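Local coordinates for protein toluene, o-xylene monooxygenase oxygenase subunit (Pseudomonas stutzeri, PDB 2INC) that forms part of the oxygenase component that hydroxylates toluene and o-xylene, probably as a helical, ferritin-like subunit that accompanies the diiron-bearing catalytic subunit, at residues T152-R157 with E255-W260; D72-R77 with A148-A153; A226-L231 with A249-A254; G85-V90 with L159-Y164. One frame throughout, in Å; residues are numbered along the deposited sequence.

Helix 142-172 is the common element of contacts 1, 2 and 4, and helix 241-268 joins contact 1 to contact 3. Contact 1 lies about 5 Å from the centre of the chain and touches the other three, largely through arginine salt bridges. Asp-72 of contact 2 pairs with Arg-259, while Arg-157 reaches two acids: its NH2 lies 2.7 Å from Asp-253 OD2 of contact 3, and its NE is 2.7 Å from Glu-87 OE1 of contact 4. Contacts 3 and 4 meet where Gln-250 packs on His-161. Contacts 2 and 4 join the same two helices with centres about 17 Å apart, and do not touch.

Contact 1 (T152-R157 with E255-W260); sequences TADHLR and ERHRRW
Asp-154 and His-257 make up most of this contact, and OD1 of the aspartate takes three donors. His-257 NE2 gives the straighter of the two protein bonds to it, 2.7 Å to Asp-154 OD1 with an N-H...O angle of 161°; the anti lone pair of OD1 is used, the oxygen lies near the imidazole plane, and ring and carboxylate are nearly coplanar. Arg-256 NH1 forms a salt bridge to the same OD1 of Asp-154 at 3.0 Å, coming from above the carboxylate plane, with the two flat groups turned 72° against each other. A water supplies the third proton, 2.8 Å from Asp-154 OD1, and accepts in turn from Arg-256 NE at 2.7 Å. The guanidinium swings across to these acceptors because the arginine chain is bent at chi3 (54°). Helices 142-172 and 241-268 run nearly antiparallel here, their segment axes 11.5 Å apart, in the helical bundle of a ferritin-like fold. In diiron-bearing relatives, helices of such a bundle supply the metal ligands; no metal is seen among the residues here. Asp-154 OD2 is held separately by Tyr-79 OH, and Arg-256 NH1 has a second acid in Asp-253. With an alanine at Asp-154, His-257 NE2 and Tyr-79 OH would probably lose their acceptor and the buried Arg-256 one of its two countercharges. On the flank, His-155 slides past His-257, CE1 to CE1 4.1 Å apart, with the rings oblique. The ND1 of His-257 is bonded outside this pair of segments, and a hydrogen bond also engages NE2 of His-155.

Contact 2 (D72-R77 with A148-A153); sequences DQLVYR and ATYETA
The ring of Tyr-150 reaches from helix 142-172 to the turn before helix 76-99, and its apolar contacts are with Leu-74. CB of Leu-74 lies 3.8 Å from Tyr-150 CD1, and one leucine methyl, CD1, comes within 4.0 Å of Tyr-150 CB as the two side chains pass in opposite directions. With its CG placed beside the backbone N (chi1 -55°), the tyrosine carries its hydroxyl up to the first turn of the helix. Val-75 is the N-cap residue there, and its N is bonded to Thr-78 OG1, three residues on. This is the start of a long helix in the ferritin-like bundle.

Polar neighbours crowd the ring's far end. Leu-74 O sits 3.6 Å from Tyr-150 CE1, and Tyr-76 N is 3.0 Å from Tyr-150 OH, yet the angle is too poor for a hydrogen bond. The hydroxyl is bonded instead to a polar side chain of the neighbouring chain of another protein. A leucine at Tyr-150 would probably leave that partner without its mate and open a gap beside Val-75 and Tyr-76. As for aromatic contact, the ring meets that of Tyr-79, their planes about 20° apart.

Contact 3 (A226-L231 with A249-A254); sequences ALLQQL and AQKRDA
Leu-228 lays its branched end over the backbone of Lys-251, with Leu-228 CD1 3.8 Å from Lys-251 N. The contact closes a helical hairpin: helices 208-237 and 241-268 follow each other in the chain of this ferritin-like subunit, and these segments of them cross at -132° with their axes 9.9 Å apart. The second methyl points at the amide of Gln-250, Leu-228 CD2 to Gln-250 OE1 measuring 3.3 Å, and the two side chains meet at about a right angle. Leu-228 sits within a wider pi-type turn of helix 208-237, in which Leu-231 N bonds to Ala-226 O at 3.0 Å.

Polar contact lies on the more open flank. The aliphatic run of Lys-251 passes Leu-228, CD to CB 4.1 Å, before its amine turns to Gln-229; CG anti to the backbone N (chi1 -165°) and bends at chi2 and chi4 carry it there. The main partner of the amine is nevertheless Glu-225, through a salt bridge, so the glutamine adds a second, neutral acceptor. Gln-229 is itself bent at chi2, which brings its carbonyl round. The bond from Lys-251 NZ to Gln-229 OE1 is 3.1 Å long, and the nitrogen is tilted 26° from the carbonyl plane.

Contact 4 (G85-V90 with L159-Y164); sequences GQESYV and LTHTAY
The CE1 end of the His-161 ring comes up against Glu-87 and Val-90, which lie one helical turn apart on helix 76-99. The three buried side chains join that helix to helix 142-172, two long members of the ferritin-like bundle, over a small interface of 120 Å². Glu-87 OE1 lies 2.9 Å from His-161 CE1, at the edge and in the ring plane; so short a carbon-oxygen distance leaves the modelled orientation of the ring doubtful, since a half-turn of the imidazole would put NE2 in the place of CE1. The carboxylate is turned 31° from the ring, and its bend at chi2 (-59°) brings it over to this edge. OE1 owes its main polar bond to Arg-157 NE, a salt bridge that would probably help to hold the acid in place.

The other side of helix 76-99 is much looser. Gln-86 and Ser-88 are partly exposed and meet the second subunit, another copy of this protein: Ser-88 packs on Ser-88 of that subunit, and Gln-86 OE1 makes a weak hydrogen bond to its Gln-96. Packing between the two helices is tight, by contrast, at Val-90. The valine crosses the histidine side chain at about a right angle and meets the ring obliquely, Val-90 CG1 lying 3.7 Å from His-161 CE1.

Contact 1 (T152-R157 with E255-W260)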
# COMPACT_ATOMS: atom_id res chain seq x y z
N THR B 152 -12.68 -23.32 5.22
CA THR B 152 -12.78 -23.28 6.70
C THR B 152 -13.08 -21.84 7.16
O THR B 152 -13.92 -21.62 8.06
CB THR B 152 -11.50 -23.81 7.36
OG1 THR B 152 -11.34 -25.18 6.93
CG2 THR B 152 -11.64 -23.84 8.86
N ALA B 153 -12.32 -20.90 6.59
CA ALA B 153 -12.52 -19.47 6.89
C ALA B 153 -13.95 -19.08 6.57
O ALA B 153 -14.57 -18.33 7.31
CB ALA B 153 -11.52 -18.64 6.13
N ASP B 154 -14.46 -19.51 5.41
CA ASP B 154 -15.89 -19.26 5.10
C ASP B 154 -16.85 -19.85 6.11
O ASP B 154 -17.85 -19.22 6.44
CB ASP B 154 -16.25 -19.81 3.73
CG ASP B 154 -15.51 -19.11 2.60
OD1 ASP B 154 -15.42 -19.72 1.50
OD2 ASP B 154 -14.99 -17.97 2.78
N HIS B 155 -16.61 -21.07 6.59
CA HIS B 155 -17.56 -21.63 7.53
C HIS B 155 -17.48 -20.83 8.82
O HIS B 155 -18.50 -20.64 9.49
CB HIS B 155 -17.23 -23.11 7.88
CG HIS B 155 -17.39 -24.10 6.73
ND1 HIS B 155 -18.41 -24.05 5.80
CD2 HIS B 155 -16.65 -25.17 6.39
CE1 HIS B 155 -18.29 -25.04 4.94
NE2 HIS B 155 -17.23 -25.75 5.29
N LEU B 156 -16.30 -20.32 9.16
CA LEU B 156 -16.18 -19.44 10.35
C LEU B 156 -16.95 -18.11 10.14
O LEU B 156 -17.60 -17.58 11.05
CB LEU B 156 -14.71 -19.13 10.63
CG LEU B 156 -14.39 -18.11 11.78
CD1 LEU B 156 -15.18 -18.48 13.04
CD2 LEU B 156 -12.90 -17.93 12.09
N ARG B 157 -16.91 -17.63 8.92
CA ARG B 157 -17.65 -16.43 8.54
C ARG B 157 -19.14 -16.69 8.76
O ARG B 157 -19.84 -15.84 9.33
CB ARG B 157 -17.39 -16.18 7.06
CG ARG B 157 -18.05 -14.90 6.55
CD ARG B 157 -18.09 -14.91 5.08
NE ARG B 157 -18.73 -13.66 4.58
CZ ARG B 157 -19.43 -13.55 3.45
NH1 ARG B 157 -19.98 -12.36 3.14
NH2 ARG B 157 -19.61 -14.56 2.62
N GLU B 255 -21.25 -22.02 -3.27
CA GLU B 255 -21.02 -22.27 -4.70
C GLU B 255 -19.53 -22.38 -5.02
O GLU B 255 -19.15 -23.23 -5.79
CB GLU B 255 -21.67 -21.17 -5.54
CG GLU B 255 -23.20 -21.29 -5.63
CD GLU B 255 -23.90 -19.88 -5.81
OE1 GLU B 255 -23.28 -18.91 -6.34
OE2 GLU B 255 -25.08 -19.75 -5.42
N ARG B 256 -18.70 -21.54 -4.40
CA ARG B 256 -17.24 -21.66 -4.52
C ARG B 256 -16.67 -23.02 -4.05
O ARG B 256 -15.85 -23.64 -4.73
CB ARG B 256 -16.54 -20.52 -3.78
CG ARG B 256 -15.05 -20.46 -4.07
CD ARG B 256 -14.42 -19.14 -3.64
NE ARG B 256 -14.70 -18.82 -2.22
CZ ARG B 256 -15.57 -17.89 -1.87
NH1 ARG B 256 -15.82 -17.60 -0.60
NH2 ARG B 256 -16.23 -17.25 -2.81
N HIS B 257 -17.10 -23.47 -2.86
CA HIS B 257 -16.70 -24.76 -2.37
C HIS B 257 -17.09 -25.87 -3.34
O HIS B 257 -16.32 -26.80 -3.54
CB HIS B 257 -17.32 -25.02 -1.01
CG HIS B 257 -17.10 -23.91 -0.02
ND1 HIS B 257 -17.92 -23.71 1.07
CD2 HIS B 257 -16.19 -22.90 -0.01
CE1 HIS B 257 -17.48 -22.65 1.76
NE2 HIS B 257 -16.44 -22.14 1.11
N ARG B 258 -18.29 -25.78 -3.92
CA ARG B 258 -18.71 -26.81 -4.88
C ARG B 258 -17.83 -26.77 -6.13
O ARG B 258 -17.56 -27.81 -6.74
CB ARG B 258 -20.19 -26.65 -5.24
CG ARG B 258 -21.17 -27.13 -4.19
CD ARG B 258 -22.58 -26.64 -4.51
NE ARG B 258 -23.42 -26.64 -3.31
CZ ARG B 258 -24.72 -26.40 -3.34
NH1 ARG B 258 -25.30 -26.15 -4.51
NH2 ARG B 258 -25.42 -26.38 -2.20
N ARG B 259 -17.42 -25.58 -6.54
CA ARG B 259 -16.55 -25.46 -7.72
C ARG B 259 -15.21 -26.20 -7.56
O ARG B 259 -14.78 -26.92 -8.46
CB ARG B 259 -16.30 -24.01 -8.08
CG ARG B 259 -17.53 -23.32 -8.74
CD ARG B 259 -17.11 -22.06 -9.47
NE ARG B 259 -16.61 -21.01 -8.57
CZ ARG B 259 -17.38 -20.14 -7.93
NH1 ARG B 259 -18.69 -20.22 -8.02
NH2 ARG B 259 -16.85 -19.20 -7.16
N TRP B 260 -14.55 -26.05 -6.41
CA TRP B 260 -13.28 -26.75 -6.22
C TRP B 260 -13.51 -28.22 -5.94
O TRP B 260 -12.68 -29.05 -6.35
CB TRP B 260 -12.37 -26.07 -5.19
CG TRP B 260 -12.60 -26.38 -3.70
CD1 TRP B 260 -13.17 -25.56 -2.78
CD2 TRP B 260 -12.13 -27.53 -2.96
NE1 TRP B 260 -13.14 -26.15 -1.51
CE2 TRP B 260 -12.51 -27.36 -1.61
CE3 TRP B 260 -11.44 -28.71 -3.31
CZ2 TRP B 260 -12.21 -28.27 -0.65
CZ3 TRP B 260 -11.18 -29.63 -2.36
CH2 TRP B 260 -11.54 -29.42 -1.04
O HOH W 1 -13.39 -20.17 -0.32

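Contact 2 (D72-R77 with A148-A153)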
# COMPACT_ATOMS: atom_id res chain seq x y z
N ASP B 72 -10.97 -21.36 -8.91
CA ASP B 72 -11.03 -19.95 -8.56
C ASP B 72 -9.62 -19.35 -8.31
O ASP B 72 -9.48 -18.15 -8.22
CB ASP B 72 -11.91 -19.74 -7.30
CG ASP B 72 -13.41 -19.94 -7.57
OD1 ASP B 72 -13.85 -21.09 -7.83
OD2 ASP B 72 -14.17 -18.94 -7.52
N GLN B 73 -8.59 -20.18 -8.20
CA GLN B 73 -7.19 -19.72 -8.05
C GLN B 73 -6.97 -18.84 -6.83
O GLN B 73 -6.16 -17.92 -6.85
CB GLN B 73 -6.70 -19.00 -9.32
CG GLN B 73 -6.72 -19.95 -10.50
CD GLN B 73 -6.08 -19.43 -11.77
OE1 GLN B 73 -6.55 -19.75 -12.87
NE2 GLN B 73 -5.03 -18.62 -11.65
N LEU B 74 -7.67 -19.12 -5.75
CA LEU B 74 -7.61 -18.23 -4.61
C LEU B 74 -6.24 -18.33 -3.97
O LEU B 74 -5.67 -19.42 -3.86
CB LEU B 74 -8.63 -18.66 -3.54
CG LEU B 74 -10.05 -18.22 -3.75
CD1 LEU B 74 -10.86 -18.81 -2.52
CD2 LEU B 74 -10.07 -16.70 -3.72
N VAL B 75 -5.75 -17.18 -3.54
CA VAL B 75 -4.62 -17.11 -2.66
C VAL B 75 -5.07 -16.23 -1.53
O VAL B 75 -6.12 -15.60 -1.62
CB VAL B 75 -3.33 -16.54 -3.31
CG1 VAL B 75 -2.90 -17.43 -4.51
CG2 VAL B 75 -3.49 -15.06 -3.73
N TYR B 76 -4.28 -16.19 -0.49
CA TYR B 76 -4.65 -15.43 0.69
C TYR B 76 -4.97 -13.98 0.33
O TYR B 76 -5.97 -13.42 0.79
CB TYR B 76 -3.49 -15.46 1.62
CG TYR B 76 -3.71 -14.69 2.91
CD1 TYR B 76 -3.37 -13.32 3.00
CD2 TYR B 76 -4.22 -15.35 4.03
CE1 TYR B 76 -3.58 -12.60 4.20
CE2 TYR B 76 -4.37 -14.68 5.25
CZ TYR B 76 -4.05 -13.32 5.32
OH TYR B 76 -4.24 -12.74 6.58
N ARG B 77 -4.15 -13.37 -0.54
CA ARG B 77 -4.33 -11.96 -0.85
C ARG B 77 -5.67 -11.74 -1.54
O ARG B 77 -6.37 -10.76 -1.25
CB ARG B 77 -3.17 -11.48 -1.72
CG ARG B 77 -3.21 -10.01 -2.02
CD ARG B 77 -2.06 -9.70 -3.01
NE ARG B 77 -2.31 -10.30 -4.33
CZ ARG B 77 -3.14 -9.79 -5.25
NH1 ARG B 77 -3.80 -8.65 -5.03
NH2 ARG B 77 -3.28 -10.41 -6.42
N ALA B 148 -9.40 -26.08 1.13
CA ALA B 148 -9.98 -26.39 2.47
C ALA B 148 -9.73 -25.28 3.53
O ALA B 148 -10.60 -25.01 4.41
CB ALA B 148 -9.44 -27.82 2.98
N THR B 149 -8.54 -24.65 3.45
CA THR B 149 -8.20 -23.47 4.27
C THR B 149 -9.22 -22.37 4.07
O THR B 149 -9.80 -21.91 5.01
CB THR B 149 -6.76 -22.91 3.93
OG1 THR B 149 -5.76 -23.97 4.10
CG2 THR B 149 -6.40 -21.71 4.94
N TYR B 150 -9.45 -21.97 2.82
CA TYR B 150 -10.36 -20.82 2.56
C TYR B 150 -11.82 -21.23 2.84
O TYR B 150 -12.62 -20.42 3.29
CB TYR B 150 -10.15 -20.26 1.14
CG TYR B 150 -8.68 -19.89 0.93
CD1 TYR B 150 -8.00 -20.31 -0.22
CD2 TYR B 150 -7.97 -19.21 1.92
CE1 TYR B 150 -6.65 -20.00 -0.40
CE2 TYR B 150 -6.55 -18.93 1.76
CZ TYR B 150 -5.93 -19.33 0.57
OH TYR B 150 -4.54 -19.09 0.37
N GLU B 151 -12.13 -22.51 2.69
CA GLU B 151 -13.49 -22.98 2.97
C GLU B 151 -13.70 -22.96 4.48
O GLU B 151 -14.77 -22.64 4.98
CB GLU B 151 -13.65 -24.38 2.38
CG GLU B 151 -14.92 -25.14 2.86
CD GLU B 151 -15.04 -26.54 2.24
OE1 GLU B 151 -14.67 -26.69 1.06
OE2 GLU B 151 -15.55 -27.45 2.93
N THR B 152 -12.68 -23.32 5.22
CA THR B 152 -12.78 -23.28 6.70
C THR B 152 -13.08 -21.84 7.16
O THR B 152 -13.92 -21.62 8.06
CB THR B 152 -11.50 -23.81 7.36
OG1 THR B 152 -11.34 -25.18 6.93
CG2 THR B 152 -11.64 -23.84 8.86
N ALA B 153 -12.32 -20.90 6.59
CA ALA B 153 -12.52 -19.47 6.89
C ALA B 153 -13.95 -19.08 6.57
O ALA B 153 -14.57 -18.33 7.31
CB ALA B 153 -11.52 -18.64 6.13

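Contact 3 (A226-L231 with A249-A254)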
# COMPACT_ATOMS: atom_id res chain seq x y z
N ALA B 226 -30.92 -27.16 2.77
CA ALA B 226 -31.86 -26.97 3.86
C ALA B 226 -31.80 -25.57 4.49
O ALA B 226 -32.81 -24.85 4.58
CB ALA B 226 -31.67 -28.07 4.94
N LEU B 227 -30.60 -25.18 4.90
CA LEU B 227 -30.43 -24.00 5.73
C LEU B 227 -30.25 -22.74 4.94
O LEU B 227 -30.58 -21.67 5.42
CB LEU B 227 -29.25 -24.18 6.68
CG LEU B 227 -29.58 -24.87 8.00
CD1 LEU B 227 -29.90 -26.37 7.82
CD2 LEU B 227 -28.41 -24.71 8.90
N LEU B 228 -29.71 -22.79 3.74
CA LEU B 228 -29.55 -21.53 3.04
C LEU B 228 -30.69 -21.41 2.05
O LEU B 228 -31.47 -20.45 2.11
CB LEU B 228 -28.17 -21.41 2.35
CG LEU B 228 -26.94 -21.61 3.23
CD1 LEU B 228 -25.65 -21.41 2.41
CD2 LEU B 228 -26.97 -20.70 4.45
N GLN B 229 -30.82 -22.40 1.18
CA GLN B 229 -31.84 -22.34 0.17
C GLN B 229 -33.27 -22.33 0.72
O GLN B 229 -34.00 -21.38 0.47
CB GLN B 229 -31.64 -23.44 -0.86
CG GLN B 229 -32.44 -23.23 -2.13
CD GLN B 229 -32.04 -22.00 -2.88
OE1 GLN B 229 -30.86 -21.65 -2.94
NE2 GLN B 229 -33.00 -21.34 -3.48
N GLN B 230 -33.67 -23.35 1.48
CA GLN B 230 -35.07 -23.52 1.82
C GLN B 230 -35.45 -22.56 2.93
O GLN B 230 -36.48 -21.90 2.88
CB GLN B 230 -35.36 -24.98 2.22
CG GLN B 230 -35.24 -25.98 1.06
CD GLN B 230 -36.17 -25.68 -0.07
OE1 GLN B 230 -37.34 -25.41 0.16
NE2 GLN B 230 -35.66 -25.68 -1.31
N LEU B 231 -34.62 -22.48 3.97
CA LEU B 231 -34.92 -21.51 5.02
C LEU B 231 -34.84 -20.07 4.49
O LEU B 231 -35.73 -19.25 4.76
CB LEU B 231 -34.00 -21.71 6.23
CG LEU B 231 -34.23 -20.76 7.41
CD1 LEU B 231 -35.59 -21.05 8.02
CD2 LEU B 231 -33.13 -20.92 8.44
N ALA B 249 -26.13 -14.47 0.30
CA ALA B 249 -24.73 -14.02 0.39
C ALA B 249 -23.83 -15.21 0.76
O ALA B 249 -22.76 -15.38 0.23
CB ALA B 249 -24.59 -12.95 1.41
N GLN B 250 -24.28 -16.02 1.69
CA GLN B 250 -23.52 -17.19 2.15
C GLN B 250 -23.46 -18.26 1.07
O GLN B 250 -22.45 -18.94 0.91
CB GLN B 250 -24.12 -17.73 3.45
CG GLN B 250 -24.01 -16.75 4.59
CD GLN B 250 -24.81 -17.16 5.85
OE1 GLN B 250 -25.78 -17.90 5.76
NE2 GLN B 250 -24.42 -16.64 7.01
N LYS B 251 -24.53 -18.41 0.33
CA LYS B 251 -24.56 -19.37 -0.75
C LYS B 251 -23.47 -19.11 -1.80
O LYS B 251 -23.07 -20.01 -2.50
CB LYS B 251 -25.95 -19.38 -1.41
CG LYS B 251 -26.20 -20.59 -2.28
CD LYS B 251 -27.03 -21.63 -1.56
CE LYS B 251 -27.00 -22.97 -2.28
NZ LYS B 251 -28.18 -23.18 -3.18
N ARG B 252 -23.04 -17.86 -1.95
CA ARG B 252 -21.95 -17.54 -2.88
C ARG B 252 -20.67 -18.27 -2.45
O ARG B 252 -19.90 -18.75 -3.30
CB ARG B 252 -21.68 -16.04 -2.88
CG ARG B 252 -22.83 -15.20 -3.52
CD ARG B 252 -22.56 -13.66 -3.41
NE ARG B 252 -21.47 -13.19 -4.27
CZ ARG B 252 -21.64 -12.75 -5.53
NH1 ARG B 252 -22.83 -12.74 -6.11
NH2 ARG B 252 -20.59 -12.33 -6.21
N ASP B 253 -20.43 -18.35 -1.14
CA ASP B 253 -19.29 -19.14 -0.62
C ASP B 253 -19.53 -20.62 -0.94
O ASP B 253 -18.65 -21.33 -1.47
CB ASP B 253 -19.15 -18.98 0.91
CG ASP B 253 -18.77 -17.57 1.33
OD1 ASP B 253 -18.26 -16.78 0.50
OD2 ASP B 253 -18.96 -17.23 2.51
N ALA B 254 -20.75 -21.08 -0.67
CA ALA B 254 -21.05 -22.50 -0.89
C ALA B 254 -20.83 -22.88 -2.36
O ALA B 254 -20.32 -23.96 -2.65
CB ALA B 254 -22.47 -22.80 -0.46

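Contact 4 (G85-V90 with L159-Y164)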
# COMPACT_ATOMS: atom_id res chain seq x y z
N GLY B 85 -14.86 -7.32 0.32
CA GLY B 85 -16.01 -6.73 -0.43
C GLY B 85 -17.35 -7.32 0.01
O GLY B 85 -18.30 -6.60 0.35
N GLN B 86 -17.43 -8.64 0.08
CA GLN B 86 -18.64 -9.35 0.53
C GLN B 86 -19.03 -9.01 1.96
O GLN B 86 -20.24 -8.94 2.26
CB GLN B 86 -18.43 -10.86 0.37
CG GLN B 86 -18.33 -11.26 -1.12
CD GLN B 86 -19.64 -10.96 -1.87
OE1 GLN B 86 -20.72 -11.40 -1.46
NE2 GLN B 86 -19.53 -10.22 -2.98
N GLU B 87 -18.05 -8.83 2.85
CA GLU B 87 -18.39 -8.40 4.22
C GLU B 87 -18.82 -6.95 4.30
O GLU B 87 -19.55 -6.61 5.21
CB GLU B 87 -17.26 -8.61 5.23
CG GLU B 87 -17.07 -10.05 5.66
CD GLU B 87 -18.33 -10.69 6.33
OE1 GLU B 87 -19.21 -11.20 5.60
OE2 GLU B 87 -18.41 -10.70 7.60
N SER B 88 -18.33 -6.09 3.38
CA SER B 88 -18.83 -4.69 3.34
C SER B 88 -20.30 -4.76 2.99
O SER B 88 -21.09 -3.97 3.47
CB SER B 88 -18.11 -3.88 2.26
OG SER B 88 -16.75 -3.68 2.64
N TYR B 89 -20.66 -5.69 2.11
CA TYR B 89 -22.06 -5.87 1.77
C TYR B 89 -22.91 -6.39 2.95
O TYR B 89 -23.93 -5.79 3.31
CB TYR B 89 -22.17 -6.76 0.54
CG TYR B 89 -23.57 -7.23 0.24
CD1 TYR B 89 -24.59 -6.33 -0.12
CD2 TYR B 89 -23.88 -8.57 0.29
CE1 TYR B 89 -25.88 -6.77 -0.37
CE2 TYR B 89 -25.17 -9.01 0.06
CZ TYR B 89 -26.16 -8.10 -0.29
OH TYR B 89 -27.44 -8.51 -0.58
N VAL B 90 -22.52 -7.50 3.53
CA VAL B 90 -23.29 -8.05 4.65
C VAL B 90 -23.33 -7.11 5.82
O VAL B 90 -24.40 -6.91 6.42
CB VAL B 90 -22.74 -9.45 5.06
CG1 VAL B 90 -23.38 -9.91 6.37
CG2 VAL B 90 -23.01 -10.41 3.96
N LEU B 159 -20.65 -18.93 10.77
CA LEU B 159 -20.83 -18.97 12.22
C LEU B 159 -20.88 -17.54 12.78
O LEU B 159 -21.74 -17.23 13.61
CB LEU B 159 -19.72 -19.77 12.91
CG LEU B 159 -19.39 -19.62 14.41
CD1 LEU B 159 -20.55 -20.13 15.24
CD2 LEU B 159 -18.17 -20.45 14.70
N THR B 160 -19.98 -16.67 12.30
CA THR B 160 -19.85 -15.33 12.87
C THR B 160 -21.12 -14.48 12.57
O THR B 160 -21.64 -13.79 13.47
CB THR B 160 -18.54 -14.70 12.40
OG1 THR B 160 -17.43 -15.53 12.83
CG2 THR B 160 -18.36 -13.28 12.90
N HIS B 161 -21.63 -14.56 11.34
CA HIS B 161 -22.89 -13.88 10.99
C HIS B 161 -23.98 -14.35 11.92
O HIS B 161 -24.81 -13.56 12.42
CB HIS B 161 -23.41 -14.26 9.58
CG HIS B 161 -22.53 -13.90 8.42
ND1 HIS B 161 -21.72 -12.77 8.39
CD2 HIS B 161 -22.43 -14.47 7.19
CE1 HIS B 161 -21.15 -12.68 7.20
NE2 HIS B 161 -21.56 -13.69 6.45
N THR B 162 -24.07 -15.67 12.12
CA THR B 162 -25.13 -16.27 12.91
C THR B 162 -24.99 -15.81 14.38
O THR B 162 -25.97 -15.44 15.00
CB THR B 162 -25.04 -17.84 12.87
OG1 THR B 162 -24.98 -18.25 11.50
CG2 THR B 162 -26.28 -18.44 13.48
N ALA B 163 -23.78 -15.81 14.91
CA ALA B 163 -23.52 -15.28 16.28
C ALA B 163 -24.01 -13.81 16.42
O ALA B 163 -24.68 -13.44 17.39
CB ALA B 163 -22.06 -15.38 16.62
N TYR B 164 -23.68 -12.97 15.44
CA TYR B 164 -24.04 -11.56 15.47
C TYR B 164 -25.56 -11.37 15.47
O TYR B 164 -26.16 -10.67 16.35
CB TYR B 164 -23.43 -10.88 14.20
CG TYR B 164 -23.70 -9.37 14.20
CD1 TYR B 164 -22.76 -8.51 14.72
CD2 TYR B 164 -24.89 -8.83 13.66
CE1 TYR B 164 -22.96 -7.14 14.76
CE2 TYR B 164 -25.12 -7.43 13.69
CZ TYR B 164 -24.12 -6.61 14.25
OH TYR B 164 -24.26 -5.22 14.33